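Local coordinates for binding domain (Hc) of Paraclostridial Mosquitocidal Protein 1 (Paraclostridium bifermentans, PDB 6HOX) that probably targets the toxin to host nerve cells, as the receptor-binding part of the heavy chain of a clostridial neurotoxin directed at Anopheles mosquitoes, at residues G254-Y259 against D326-K331; I266-L271 against N434-S439; W94-R99 against S162-R167. All blocks are in the same frame, centred on the assembly; numbering follows the deposited sequence.

Contact 1. Residues G254-Y259 against D326-K331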
loop_
_atom_site.group_PDB
_atom_site.type_symbol
_atom_site.label_atom_id
_atom_site.label_comp_id
_atom_site.label_asym_id
_atom_site.label_seq_id
_atom_site.Cartn_x
_atom_site.Cartn_y
_atom_site.Cartn_z
ATOM N N GLY A 254 -2.182 -3.106 0.130
ATOM C CA GLY A 254 -2.936 -2.299 1.100
ATOM C C GLY A 254 -4.452 -2.345 0.911
ATOM O O GLY A 254 -5.177 -1.551 1.553
ATOM N N GLU A 255 -4.923 -3.276 0.067
ATOM C CA GLU A 255 -6.344 -3.517 -0.191
ATOM C C GLU A 255 -6.845 -4.649 0.700
ATOM O O GLU A 255 -6.060 -5.398 1.268
ATOM C CB GLU A 255 -6.560 -3.764 -1.682
ATOM C CG GLU A 255 -6.002 -2.615 -2.507
ATOM C CD GLU A 255 -6.608 -2.458 -3.887
ATOM O OE1 GLU A 255 -7.053 -3.466 -4.460
ATOM O OE2 GLU A 255 -6.611 -1.325 -4.386
ATOM N N PRO A 256 -8.165 -4.733 0.959
ATOM C CA PRO A 256 -8.687 -5.751 1.870
ATOM C C PRO A 256 -8.301 -7.169 1.420
ATOM O O PRO A 256 -8.358 -7.481 0.236
ATOM C CB PRO A 256 -10.198 -5.514 1.832
ATOM C CG PRO A 256 -10.323 -4.049 1.461
ATOM C CD PRO A 256 -9.210 -3.822 0.461
ATOM N N LEU A 257 -7.865 -7.998 2.379
ATOM C CA LEU A 257 -7.496 -9.376 2.118
ATOM C C LEU A 257 -8.793 -10.163 1.874
ATOM O O LEU A 257 -9.774 -9.951 2.569
ATOM C CB LEU A 257 -6.713 -9.910 3.319
ATOM C CG LEU A 257 -6.086 -11.297 3.148
ATOM C CD1 LEU A 257 -4.995 -11.278 2.085
ATOM C CD2 LEU A 257 -5.520 -11.796 4.471
ATOM N N GLU A 258 -8.814 -11.051 0.884
ATOM C CA GLU A 258 -10.075 -11.746 0.537
ATOM C C GLU A 258 -9.937 -13.265 0.611
ATOM O O GLU A 258 -8.865 -13.809 0.391
ATOM C CB GLU A 258 -10.535 -11.414 -0.880
ATOM C CG GLU A 258 -10.795 -9.933 -1.113
ATOM C CD GLU A 258 -11.253 -9.626 -2.530
ATOM O OE1 GLU A 258 -11.821 -10.544 -3.190
ATOM O OE2 GLU A 258 -11.050 -8.473 -2.971
ATOM N N TYR A 259 -11.085 -13.915 0.826
ATOM C CA TYR A 259 -11.241 -15.343 0.710
ATOM C C TYR A 259 -11.452 -15.721 -0.755
ATOM O O TYR A 259 -11.981 -14.944 -1.536
ATOM C CB TYR A 259 -12.440 -15.838 1.522
ATOM C CG TYR A 259 -12.258 -15.778 3.012
ATOM C CD1 TYR A 259 -11.328 -16.595 3.626
ATOM C CD2 TYR A 259 -13.015 -14.926 3.812
ATOM C CE1 TYR A 259 -11.135 -16.569 4.995
ATOM C CE2 TYR A 259 -12.822 -14.881 5.188
ATOM C CZ TYR A 259 -11.882 -15.712 5.778
ATOM O OH TYR A 259 -11.697 -15.747 7.129
ATOM N N ASP A 326 -18.492 -12.700 4.701
ATOM C CA ASP A 326 -18.415 -12.026 3.417
ATOM C C ASP A 326 -17.072 -12.415 2.787
ATOM O O ASP A 326 -16.434 -13.378 3.211
ATOM C CB ASP A 326 -18.616 -10.520 3.591
ATOM C CG ASP A 326 -17.618 -9.863 4.514
ATOM O OD1 ASP A 326 -16.582 -10.482 4.782
ATOM O OD2 ASP A 326 -17.902 -8.747 4.983
ATOM N N LYS A 327 -16.619 -11.659 1.793
ATOM C CA LYS A 327 -15.443 -12.046 1.056
ATOM C C LYS A 327 -14.162 -11.662 1.809
ATOM O O LYS A 327 -13.071 -12.055 1.389
ATOM C CB LYS A 327 -15.452 -11.412 -0.338
ATOM C CG LYS A 327 -15.065 -9.948 -0.416
ATOM C CD LYS A 327 -14.884 -9.486 -1.839
ATOM C CE LYS A 327 -14.324 -8.081 -1.938
ATOM N NZ LYS A 327 -13.988 -7.743 -3.345
ATOM N N TYR A 328 -14.284 -10.927 2.917
ATOM C CA TYR A 328 -13.118 -10.309 3.543
ATOM C C TYR A 328 -12.585 -11.179 4.668
ATOM O O TYR A 328 -13.365 -11.733 5.411
ATOM C CB TYR A 328 -13.461 -8.932 4.093
ATOM C CG TYR A 328 -13.904 -7.988 3.014
ATOM C CD1 TYR A 328 -13.018 -7.568 2.043
ATOM C CD2 TYR A 328 -15.211 -7.556 2.937
ATOM C CE1 TYR A 328 -13.407 -6.691 1.050
ATOM C CE2 TYR A 328 -15.623 -6.691 1.944
ATOM C CZ TYR A 328 -14.716 -6.254 0.999
ATOM O OH TYR A 328 -15.098 -5.401 0.003
ATOM N N VAL A 329 -11.251 -11.226 4.777
ATOM C CA VAL A 329 -10.567 -11.904 5.853
ATOM C C VAL A 329 -10.389 -10.901 6.980
ATOM O O VAL A 329 -9.902 -9.811 6.759
ATOM C CB VAL A 329 -9.211 -12.482 5.419
ATOM C CG1 VAL A 329 -8.584 -13.318 6.529
ATOM C CG2 VAL A 329 -9.340 -13.281 4.141
ATOM N N ARG A 330 -10.810 -11.298 8.184
ATOM C CA ARG A 330 -10.656 -10.484 9.363
ATOM C C ARG A 330 -9.701 -11.151 10.349
ATOM O O ARG A 330 -9.568 -12.382 10.413
ATOM C CB ARG A 330 -12.021 -10.211 10.002
ATOM C CG ARG A 330 -12.910 -9.318 9.143
ATOM C CD ARG A 330 -14.294 -9.158 9.727
ATOM N NE ARG A 330 -15.142 -8.310 8.889
ATOM C CZ ARG A 330 -15.720 -8.675 7.749
ATOM N NH1 ARG A 330 -15.656 -9.924 7.316
ATOM N NH2 ARG A 330 -16.342 -7.764 7.023
ATOM N N LYS A 331 -9.030 -10.281 11.098
ATOM C CA LYS A 331 -8.161 -10.595 12.199
ATOM C C LYS A 331 -8.825 -11.641 13.101
ATOM O O LYS A 331 -9.936 -11.435 13.529
ATOM C CB LYS A 331 -7.925 -9.280 12.954
ATOM C CG LYS A 331 -6.956 -9.351 14.107
ATOM C CD LYS A 331 -7.046 -8.170 15.051
ATOM C CE LYS A 331 -6.863 -6.830 14.388
ATOM N NZ LYS A 331 -6.714 -5.764 15.407
#

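Contact 2. Residues I266-L271 against N434-S439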
loop_
_atom_site.group_PDB
_atom_site.type_symbol
_atom_site.label_atom_id
_atom_site.label_comp_id
_atom_site.label_asym_id
_atom_site.label_seq_id
_atom_site.Cartn_x
_atom_site.Cartn_y
_atom_site.Cartn_z
ATOM N N ILE A 266 4.116 -14.721 0.337
ATOM C CA ILE A 266 5.487 -14.245 0.478
ATOM C C ILE A 266 5.822 -14.011 1.954
ATOM O O ILE A 266 5.029 -13.472 2.726
ATOM C CB ILE A 266 5.672 -12.951 -0.335
ATOM C CG1 ILE A 266 5.531 -13.225 -1.833
ATOM C CG2 ILE A 266 6.988 -12.278 0.017
ATOM C CD1 ILE A 266 5.392 -11.982 -2.681
ATOM N N ASN A 267 7.049 -14.379 2.318
ATOM C CA ASN A 267 7.587 -14.123 3.628
ATOM C C ASN A 267 8.332 -12.795 3.590
ATOM O O ASN A 267 9.103 -12.553 2.673
ATOM C CB ASN A 267 8.538 -15.221 4.096
ATOM C CG ASN A 267 8.915 -15.044 5.549
ATOM O OD1 ASN A 267 9.840 -14.307 5.871
ATOM N ND2 ASN A 267 8.189 -15.700 6.435
ATOM N N GLN A 268 8.103 -11.959 4.610
ATOM C CA GLN A 268 8.631 -10.605 4.610
ATOM C C GLN A 268 10.162 -10.626 4.532
ATOM O O GLN A 268 10.750 -9.714 3.982
ATOM C CB GLN A 268 8.138 -9.823 5.823
ATOM C CG GLN A 268 8.638 -8.385 5.854
ATOM C CD GLN A 268 8.066 -7.657 7.036
ATOM O OE1 GLN A 268 8.398 -7.951 8.183
ATOM N NE2 GLN A 268 7.121 -6.769 6.768
ATOM N N ALA A 269 10.801 -11.674 5.058
ATOM C CA ALA A 269 12.252 -11.723 5.138
ATOM C C ALA A 269 12.877 -11.953 3.755
ATOM O O ALA A 269 14.014 -11.615 3.577
ATOM C CB ALA A 269 12.696 -12.770 6.142
ATOM N N ILE A 270 12.130 -12.507 2.789
ATOM C CA ILE A 270 12.638 -12.777 1.436
ATOM C C ILE A 270 11.549 -12.427 0.435
ATOM O O ILE A 270 10.823 -13.303 -0.026
ATOM C CB ILE A 270 13.062 -14.251 1.258
ATOM C CG1 ILE A 270 14.030 -14.699 2.348
ATOM C CG2 ILE A 270 13.648 -14.504 -0.120
ATOM C CD1 ILE A 270 13.329 -15.337 3.514
ATOM N N LEU A 271 11.463 -11.142 0.089
ATOM C CA LEU A 271 10.357 -10.637 -0.719
ATOM C C LEU A 271 10.339 -11.287 -2.106
ATOM O O LEU A 271 9.274 -11.612 -2.611
ATOM C CB LEU A 271 10.487 -9.118 -0.824
ATOM C CG LEU A 271 10.220 -8.376 0.481
ATOM C CD1 LEU A 271 10.611 -6.913 0.344
ATOM C CD2 LEU A 271 8.762 -8.521 0.884
ATOM N N ASN A 434 6.147 -12.532 9.525
ATOM C CA ASN A 434 5.202 -11.678 8.801
ATOM C C ASN A 434 5.037 -12.217 7.386
ATOM O O ASN A 434 6.018 -12.486 6.713
ATOM C CB ASN A 434 5.670 -10.227 8.749
ATOM C CG ASN A 434 5.623 -9.537 10.093
ATOM O OD1 ASN A 434 4.740 -9.802 10.903
ATOM N ND2 ASN A 434 6.533 -8.603 10.309
ATOM N N TRP A 435 3.776 -12.363 6.969
ATOM C CA TRP A 435 3.390 -12.952 5.719
ATOM C C TRP A 435 2.546 -11.959 4.917
ATOM O O TRP A 435 1.690 -11.279 5.486
ATOM C CB TRP A 435 2.614 -14.241 5.987
ATOM C CG TRP A 435 3.488 -15.320 6.549
ATOM C CD1 TRP A 435 3.668 -15.628 7.862
ATOM C CD2 TRP A 435 4.359 -16.193 5.809
ATOM N NE1 TRP A 435 4.559 -16.658 7.988
ATOM C CE2 TRP A 435 5.009 -17.022 6.750
ATOM C CE3 TRP A 435 4.655 -16.358 4.446
ATOM C CZ2 TRP A 435 5.919 -18.010 6.373
ATOM C CZ3 TRP A 435 5.549 -17.340 4.074
ATOM C CH2 TRP A 435 6.181 -18.147 5.026
ATOM N N TYR A 436 2.808 -11.913 3.605
ATOM C CA TYR A 436 2.060 -11.124 2.655
ATOM C C TYR A 436 1.324 -12.029 1.668
ATOM O O TYR A 436 1.828 -13.099 1.259
ATOM C CB TYR A 436 2.965 -10.219 1.815
ATOM C CG TYR A 436 3.700 -9.122 2.532
ATOM C CD1 TYR A 436 3.094 -7.915 2.851
ATOM C CD2 TYR A 436 5.053 -9.247 2.788
ATOM C CE1 TYR A 436 3.803 -6.875 3.434
ATOM C CE2 TYR A 436 5.762 -8.235 3.415
ATOM C CZ TYR A 436 5.142 -7.040 3.730
ATOM O OH TYR A 436 5.879 -6.056 4.338
ATOM N N PHE A 437 0.165 -11.540 1.212
ATOM C CA PHE A 437 -0.545 -12.113 0.091
ATOM C C PHE A 437 -0.614 -11.075 -1.041
ATOM O O PHE A 437 -1.074 -9.960 -0.824
ATOM C CB PHE A 437 -1.924 -12.578 0.557
ATOM C CG PHE A 437 -1.877 -13.697 1.557
ATOM C CD1 PHE A 437 -1.737 -15.010 1.142
ATOM C CD2 PHE A 437 -1.914 -13.432 2.922
ATOM C CE1 PHE A 437 -1.663 -16.038 2.078
ATOM C CE2 PHE A 437 -1.859 -14.461 3.852
ATOM C CZ PHE A 437 -1.751 -15.765 3.427
ATOM N N VAL A 438 -0.161 -11.468 -2.244
ATOM C CA VAL A 438 -0.064 -10.600 -3.422
ATOM C C VAL A 438 -0.932 -11.172 -4.547
ATOM O O VAL A 438 -0.809 -12.341 -4.873
ATOM C CB VAL A 438 1.384 -10.489 -3.951
ATOM C CG1 VAL A 438 1.501 -9.383 -4.996
ATOM C CG2 VAL A 438 2.404 -10.273 -2.857
ATOM N N SER A 439 -1.689 -10.292 -5.203
ATOM C CA SER A 439 -2.459 -10.549 -6.413
ATOM C C SER A 439 -1.835 -9.727 -7.546
ATOM O O SER A 439 -1.270 -8.652 -7.294
ATOM C CB SER A 439 -3.909 -10.167 -6.207
ATOM O OG SER A 439 -4.003 -8.876 -5.581
#

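Contact 3. Residues W94-R99 against S162-R167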
loop_
_atom_site.group_PDB
_atom_site.type_symbol
_atom_site.label_atom_id
_atom_site.label_comp_id
_atom_site.label_asym_id
_atom_site.label_seq_id
_atom_site.Cartn_x
_atom_site.Cartn_y
_atom_site.Cartn_z
ATOM N N TRP A 94 -4.961 9.384 -0.330
ATOM C CA TRP A 94 -4.438 8.074 -0.655
ATOM C C TRP A 94 -4.038 8.085 -2.124
ATOM O O TRP A 94 -4.818 8.551 -2.965
ATOM C CB TRP A 94 -5.486 6.999 -0.384
ATOM C CG TRP A 94 -5.620 6.639 1.060
ATOM C CD1 TRP A 94 -6.601 7.025 1.926
ATOM C CD2 TRP A 94 -4.729 5.796 1.811
ATOM N NE1 TRP A 94 -6.395 6.467 3.158
ATOM C CE2 TRP A 94 -5.260 5.699 3.116
ATOM C CE3 TRP A 94 -3.556 5.092 1.502
ATOM C CZ2 TRP A 94 -4.630 4.958 4.114
ATOM C CZ3 TRP A 94 -2.951 4.338 2.486
ATOM C CH2 TRP A 94 -3.485 4.273 3.771
ATOM N N ILE A 95 -2.845 7.559 -2.408
ATOM C CA ILE A 95 -2.330 7.457 -3.748
ATOM C C ILE A 95 -1.741 6.063 -3.963
ATOM O O ILE A 95 -1.114 5.478 -3.068
ATOM C CB ILE A 95 -1.301 8.568 -4.040
ATOM C CG1 ILE A 95 -1.147 8.773 -5.550
ATOM C CG2 ILE A 95 0.031 8.305 -3.358
ATOM C CD1 ILE A 95 -0.231 9.930 -5.923
ATOM N N ARG A 96 -1.965 5.531 -5.162
ATOM C CA ARG A 96 -1.314 4.330 -5.610
ATOM C C ARG A 96 -0.705 4.619 -6.980
ATOM O O ARG A 96 -1.437 4.818 -7.954
ATOM C CB ARG A 96 -2.303 3.163 -5.656
ATOM C CG ARG A 96 -1.652 1.796 -5.822
ATOM C CD ARG A 96 -2.682 0.691 -5.871
ATOM N NE ARG A 96 -2.109 -0.623 -6.136
ATOM C CZ ARG A 96 -2.826 -1.726 -6.339
ATOM N NH1 ARG A 96 -4.138 -1.649 -6.474
ATOM N NH2 ARG A 96 -2.234 -2.903 -6.432
ATOM N N VAL A 97 0.624 4.695 -7.004
ATOM C CA VAL A 97 1.420 4.956 -8.172
ATOM C C VAL A 97 2.079 3.669 -8.636
ATOM O O VAL A 97 2.706 2.989 -7.823
ATOM C CB VAL A 97 2.497 6.004 -7.863
ATOM C CG1 VAL A 97 3.366 6.296 -9.075
ATOM C CG2 VAL A 97 1.884 7.275 -7.282
ATOM N N PRO A 98 2.025 3.324 -9.948
ATOM C CA PRO A 98 2.603 2.069 -10.437
ATOM C C PRO A 98 4.087 1.937 -10.066
ATOM O O PRO A 98 4.796 2.932 -9.965
ATOM C CB PRO A 98 2.404 2.146 -11.958
ATOM C CG PRO A 98 1.164 3.003 -12.084
ATOM C CD PRO A 98 1.369 4.076 -11.031
ATOM N N ARG A 99 4.522 0.697 -9.868
ATOM C CA ARG A 99 5.895 0.398 -9.552
ATOM C C ARG A 99 6.795 0.849 -10.698
ATOM O O ARG A 99 6.557 0.550 -11.866
ATOM C CB ARG A 99 6.149 -1.093 -9.328
ATOM C CG ARG A 99 7.459 -1.344 -8.599
ATOM C CD ARG A 99 8.146 -2.587 -9.100
ATOM N NE ARG A 99 8.584 -2.417 -10.472
ATOM C CZ ARG A 99 8.228 -3.209 -11.467
ATOM N NH1 ARG A 99 7.517 -4.292 -11.220
ATOM N NH2 ARG A 99 8.584 -2.914 -12.703
ATOM N N SER A 162 6.612 5.158 -6.031
ATOM C CA SER A 162 6.418 4.388 -7.243
ATOM C C SER A 162 6.677 2.901 -6.965
ATOM O O SER A 162 7.658 2.331 -7.444
ATOM C CB SER A 162 7.278 4.920 -8.364
ATOM O OG SER A 162 6.862 6.237 -8.684
ATOM N N SER A 163 5.759 2.307 -6.194
ATOM C CA SER A 163 5.870 0.971 -5.620
ATOM C C SER A 163 4.645 0.105 -5.953
ATOM O O SER A 163 4.665 -1.119 -5.700
ATOM C CB SER A 163 5.979 1.097 -4.135
ATOM O OG SER A 163 4.806 1.695 -3.619
ATOM N N ASN A 164 3.569 0.754 -6.420
ATOM C CA ASN A 164 2.239 0.168 -6.619
ATOM C C ASN A 164 1.548 -0.183 -5.295
ATOM O O ASN A 164 0.506 -0.869 -5.308
ATOM C CB ASN A 164 2.253 -1.076 -7.503
ATOM C CG ASN A 164 0.937 -1.288 -8.218
ATOM O OD1 ASN A 164 0.294 -0.324 -8.621
ATOM N ND2 ASN A 164 0.529 -2.540 -8.374
ATOM N N ILE A 165 2.071 0.322 -4.173
ATOM C CA ILE A 165 1.480 0.127 -2.847
ATOM C C ILE A 165 0.733 1.405 -2.453
ATOM O O ILE A 165 1.226 2.498 -2.652
ATOM C CB ILE A 165 2.558 -0.259 -1.813
ATOM C CG1 ILE A 165 3.303 -1.531 -2.210
ATOM C CG2 ILE A 165 1.959 -0.395 -0.416
ATOM C CD1 ILE A 165 4.617 -1.717 -1.508
ATOM N N TRP A 166 -0.460 1.254 -1.873
ATOM C CA TRP A 166 -1.247 2.406 -1.353
ATOM C C TRP A 166 -0.453 3.166 -0.283
ATOM O O TRP A 166 -0.067 2.578 0.725
ATOM C CB TRP A 166 -2.589 1.935 -0.786
ATOM C CG TRP A 166 -3.632 1.691 -1.833
ATOM C CD1 TRP A 166 -4.087 0.491 -2.299
ATOM C CD2 TRP A 166 -4.388 2.703 -2.523
ATOM N NE1 TRP A 166 -5.069 0.690 -3.230
ATOM C CE2 TRP A 166 -5.281 2.035 -3.384
ATOM C CE3 TRP A 166 -4.405 4.102 -2.483
ATOM C CZ2 TRP A 166 -6.164 2.720 -4.214
ATOM C CZ3 TRP A 166 -5.284 4.781 -3.304
ATOM C CH2 TRP A 166 -6.148 4.097 -4.161
ATOM N N ARG A 167 -0.247 4.465 -0.514
ATOM C CA ARG A 167 0.436 5.368 0.406
ATOM C C ARG A 167 -0.508 6.514 0.789
ATOM O O ARG A 167 -1.226 7.047 -0.061
ATOM C CB ARG A 167 1.667 6.014 -0.238
ATOM C CG ARG A 167 2.700 5.049 -0.799
ATOM C CD ARG A 167 3.278 4.101 0.229
ATOM N NE ARG A 167 4.447 3.436 -0.331
ATOM C CZ ARG A 167 4.953 2.264 0.055
ATOM N NH1 ARG A 167 4.437 1.579 1.070
ATOM N NH2 ARG A 167 6.000 1.794 -0.607
HETATM O O HOH W 1 1.872 4.388 -4.429
#

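Contact 1. Residues G254-Y259 against D326-K331
Pro256 and Tyr328 open the contact between two irregular loops of the C-terminal, trefoil-type receptor-binding subdomain, which meet in a single beta bridge at Glu258 and Tyr328. Pro256 lies beside the Tyr328 side chain, both pointing the same way, with its CB 3.5 Å from Tyr328 CD1; Lys327 CG rests over the centre of one face of that ring.

At Leu257 the backbone carbonyl takes the amide of Val329 in a nearly straight bond, Val329 N to Leu257 O 2.9 Å. Leu257 CD2 packs on Val329 CB at 3.9 Å, and both side chains continue onto Leu372. The Glu258 side chain sets off away from the other loop, yet its chain is extended to CD, and OE2 meets Lys327 NZ at 3.1 Å, a salt bridge whose hydrogen bond is weak. Around Lys327 the second loop is braced from within: Asp326 OD1 accepts Tyr328 N in an Asx turn and Arg330 NH1 from the opposite face of the carboxylate, while Arg330 NH2 donates to OD2, completing an end-on salt bridge.

The amide of Tyr259 closes the bridge on Lys327 O (N to O 2.8 Å). The tyrosine hydroxyl bonds to Asp333 and Asn321, outside the two segments. Val329 CG2, anti to its own carbonyl carbon, sits 3.7 Å from the centroid of the Tyr259 ring and only 4° off the ring normal.

Contact 2. Residues I266-L271 against N434-S439
Ile266 and Tyr436 form an antiparallel hydrogen-bonded pair, exchanging two backbone bonds; the one from Tyr436 N to Ile266 O, 2.9 Å long, is almost straight. Asn267 and Trp435 follow as the non-hydrogen-bonded pair, and beyond them Gln268 N donates to Asn434 O although Gln268 has already left the strand.

Two side-chain hydrogen bonds extend this pairing, and both use the amide of Gln268. Its CG is anti to the backbone N (chi1 -179°) and the chain runs on extended, carrying the amide alongside Asn434. There Asn434 ND2 donates to Gln268 OE1 at 2.9 Å; the acceptor lies in the plane of the asparagine amide, whereas the donor stands above the glutamine carbonyl plane, the two amide planes 85° apart. The other end, Gln268 NE2, donates to Tyr436 OH at 2.8 Å. One amide thus links two side chains of 434-439.

Aromatic and apolar contacts divide between the two sides of the sheet. With Trp435, Asn267 places ND2 3.2 Å above the indole plane, offset toward the rim near CZ2, its amide nearly perpendicular to the ring; the same nitrogen donates to Lys432 O, and the Trp435 NE1 donates to Leu396 O. On the side of Ile266 and Tyr436, Leu271 CD2 reaches Tyr436 CE2 at 3.9 Å, and Ile266 CD1 presses on Val438 CG2 at 3.4 Å, tighter than normal carbon packing.

Asn267 OD1 also accepts Ala269 N, an Asx turn within the type I turn from Asn267 to Ile270. This is an antiparallel strand pair of the C-terminal trefoil-type subdomain, running straight into a turn and joining strand 263-267 to the last strand of the chain.

Contact 3. Residues W94-R99 against S162-R167
Arg96 lays its aliphatic chain over the indole of Trp166 and then fastens its guanidinium to a loop carbonyl. CB stands 3.8 Å from the centroid of the six-membered ring, 10° off its normal, and CD follows over the same face toward NE1. CG is anti to the backbone N (chi1 -167°), and the chain is extended as far as NE, which donates to Asn164 O at 2.8 Å, the acceptor near the guanidinium plane and the donor above the carbonyl plane. Outside the two segments, Trp253 makes a cation-pi contact with Arg96, Glu255 accepts from Trp166 NE1, and Asp441 from Asn164 ND2.

Trp94 CB touches Trp166 CZ3 at 3.7 Å. Beside them Ile95 and Arg167 form an antiparallel hydrogen-bonded pair, with Ile95 N to Arg167 O and Arg167 N to Ile95 O both 2.9 Å.

Past this pair the backbones part. A water bridges them here, accepting from Val97 N at 2.9 Å and close enough to donate to Ile165 O, before Asn164 N returns to Val97 O in a bent bond. Ser163 OG, which bonds to Tyr160 O as well, accepts Ile165 N in an ST turn.

The contact is the end of an antiparallel strand pair, 89-96 with 167-174, in the concanavalin-like N-terminal receptor-binding subdomain, where it faces the C-terminal subdomain.

How the contacts relate
From the N terminus, contact 3 comes first: it brings the end of strand 89-96 against the entry to strand 167-174 and closes a loop of 62 residues within the N-terminal subdomain. Contacts 1 and 2 follow in the C-terminal subdomain and cross, since 266-271 falls between the segments of contact 1 and 434-439 beyond both; contact 1 closes a loop of 66 residues, contact 2 one of 162 that ends at the last strand. Leu257 packs on Phe437 between them. Across subdomains, Glu255 OE2 accepts a probable hydrogen bond from Trp166 NE1 and makes a long, weak ion pair with Arg96, tying contact 1 to contact 3; contacts 2 and 3 do not touch.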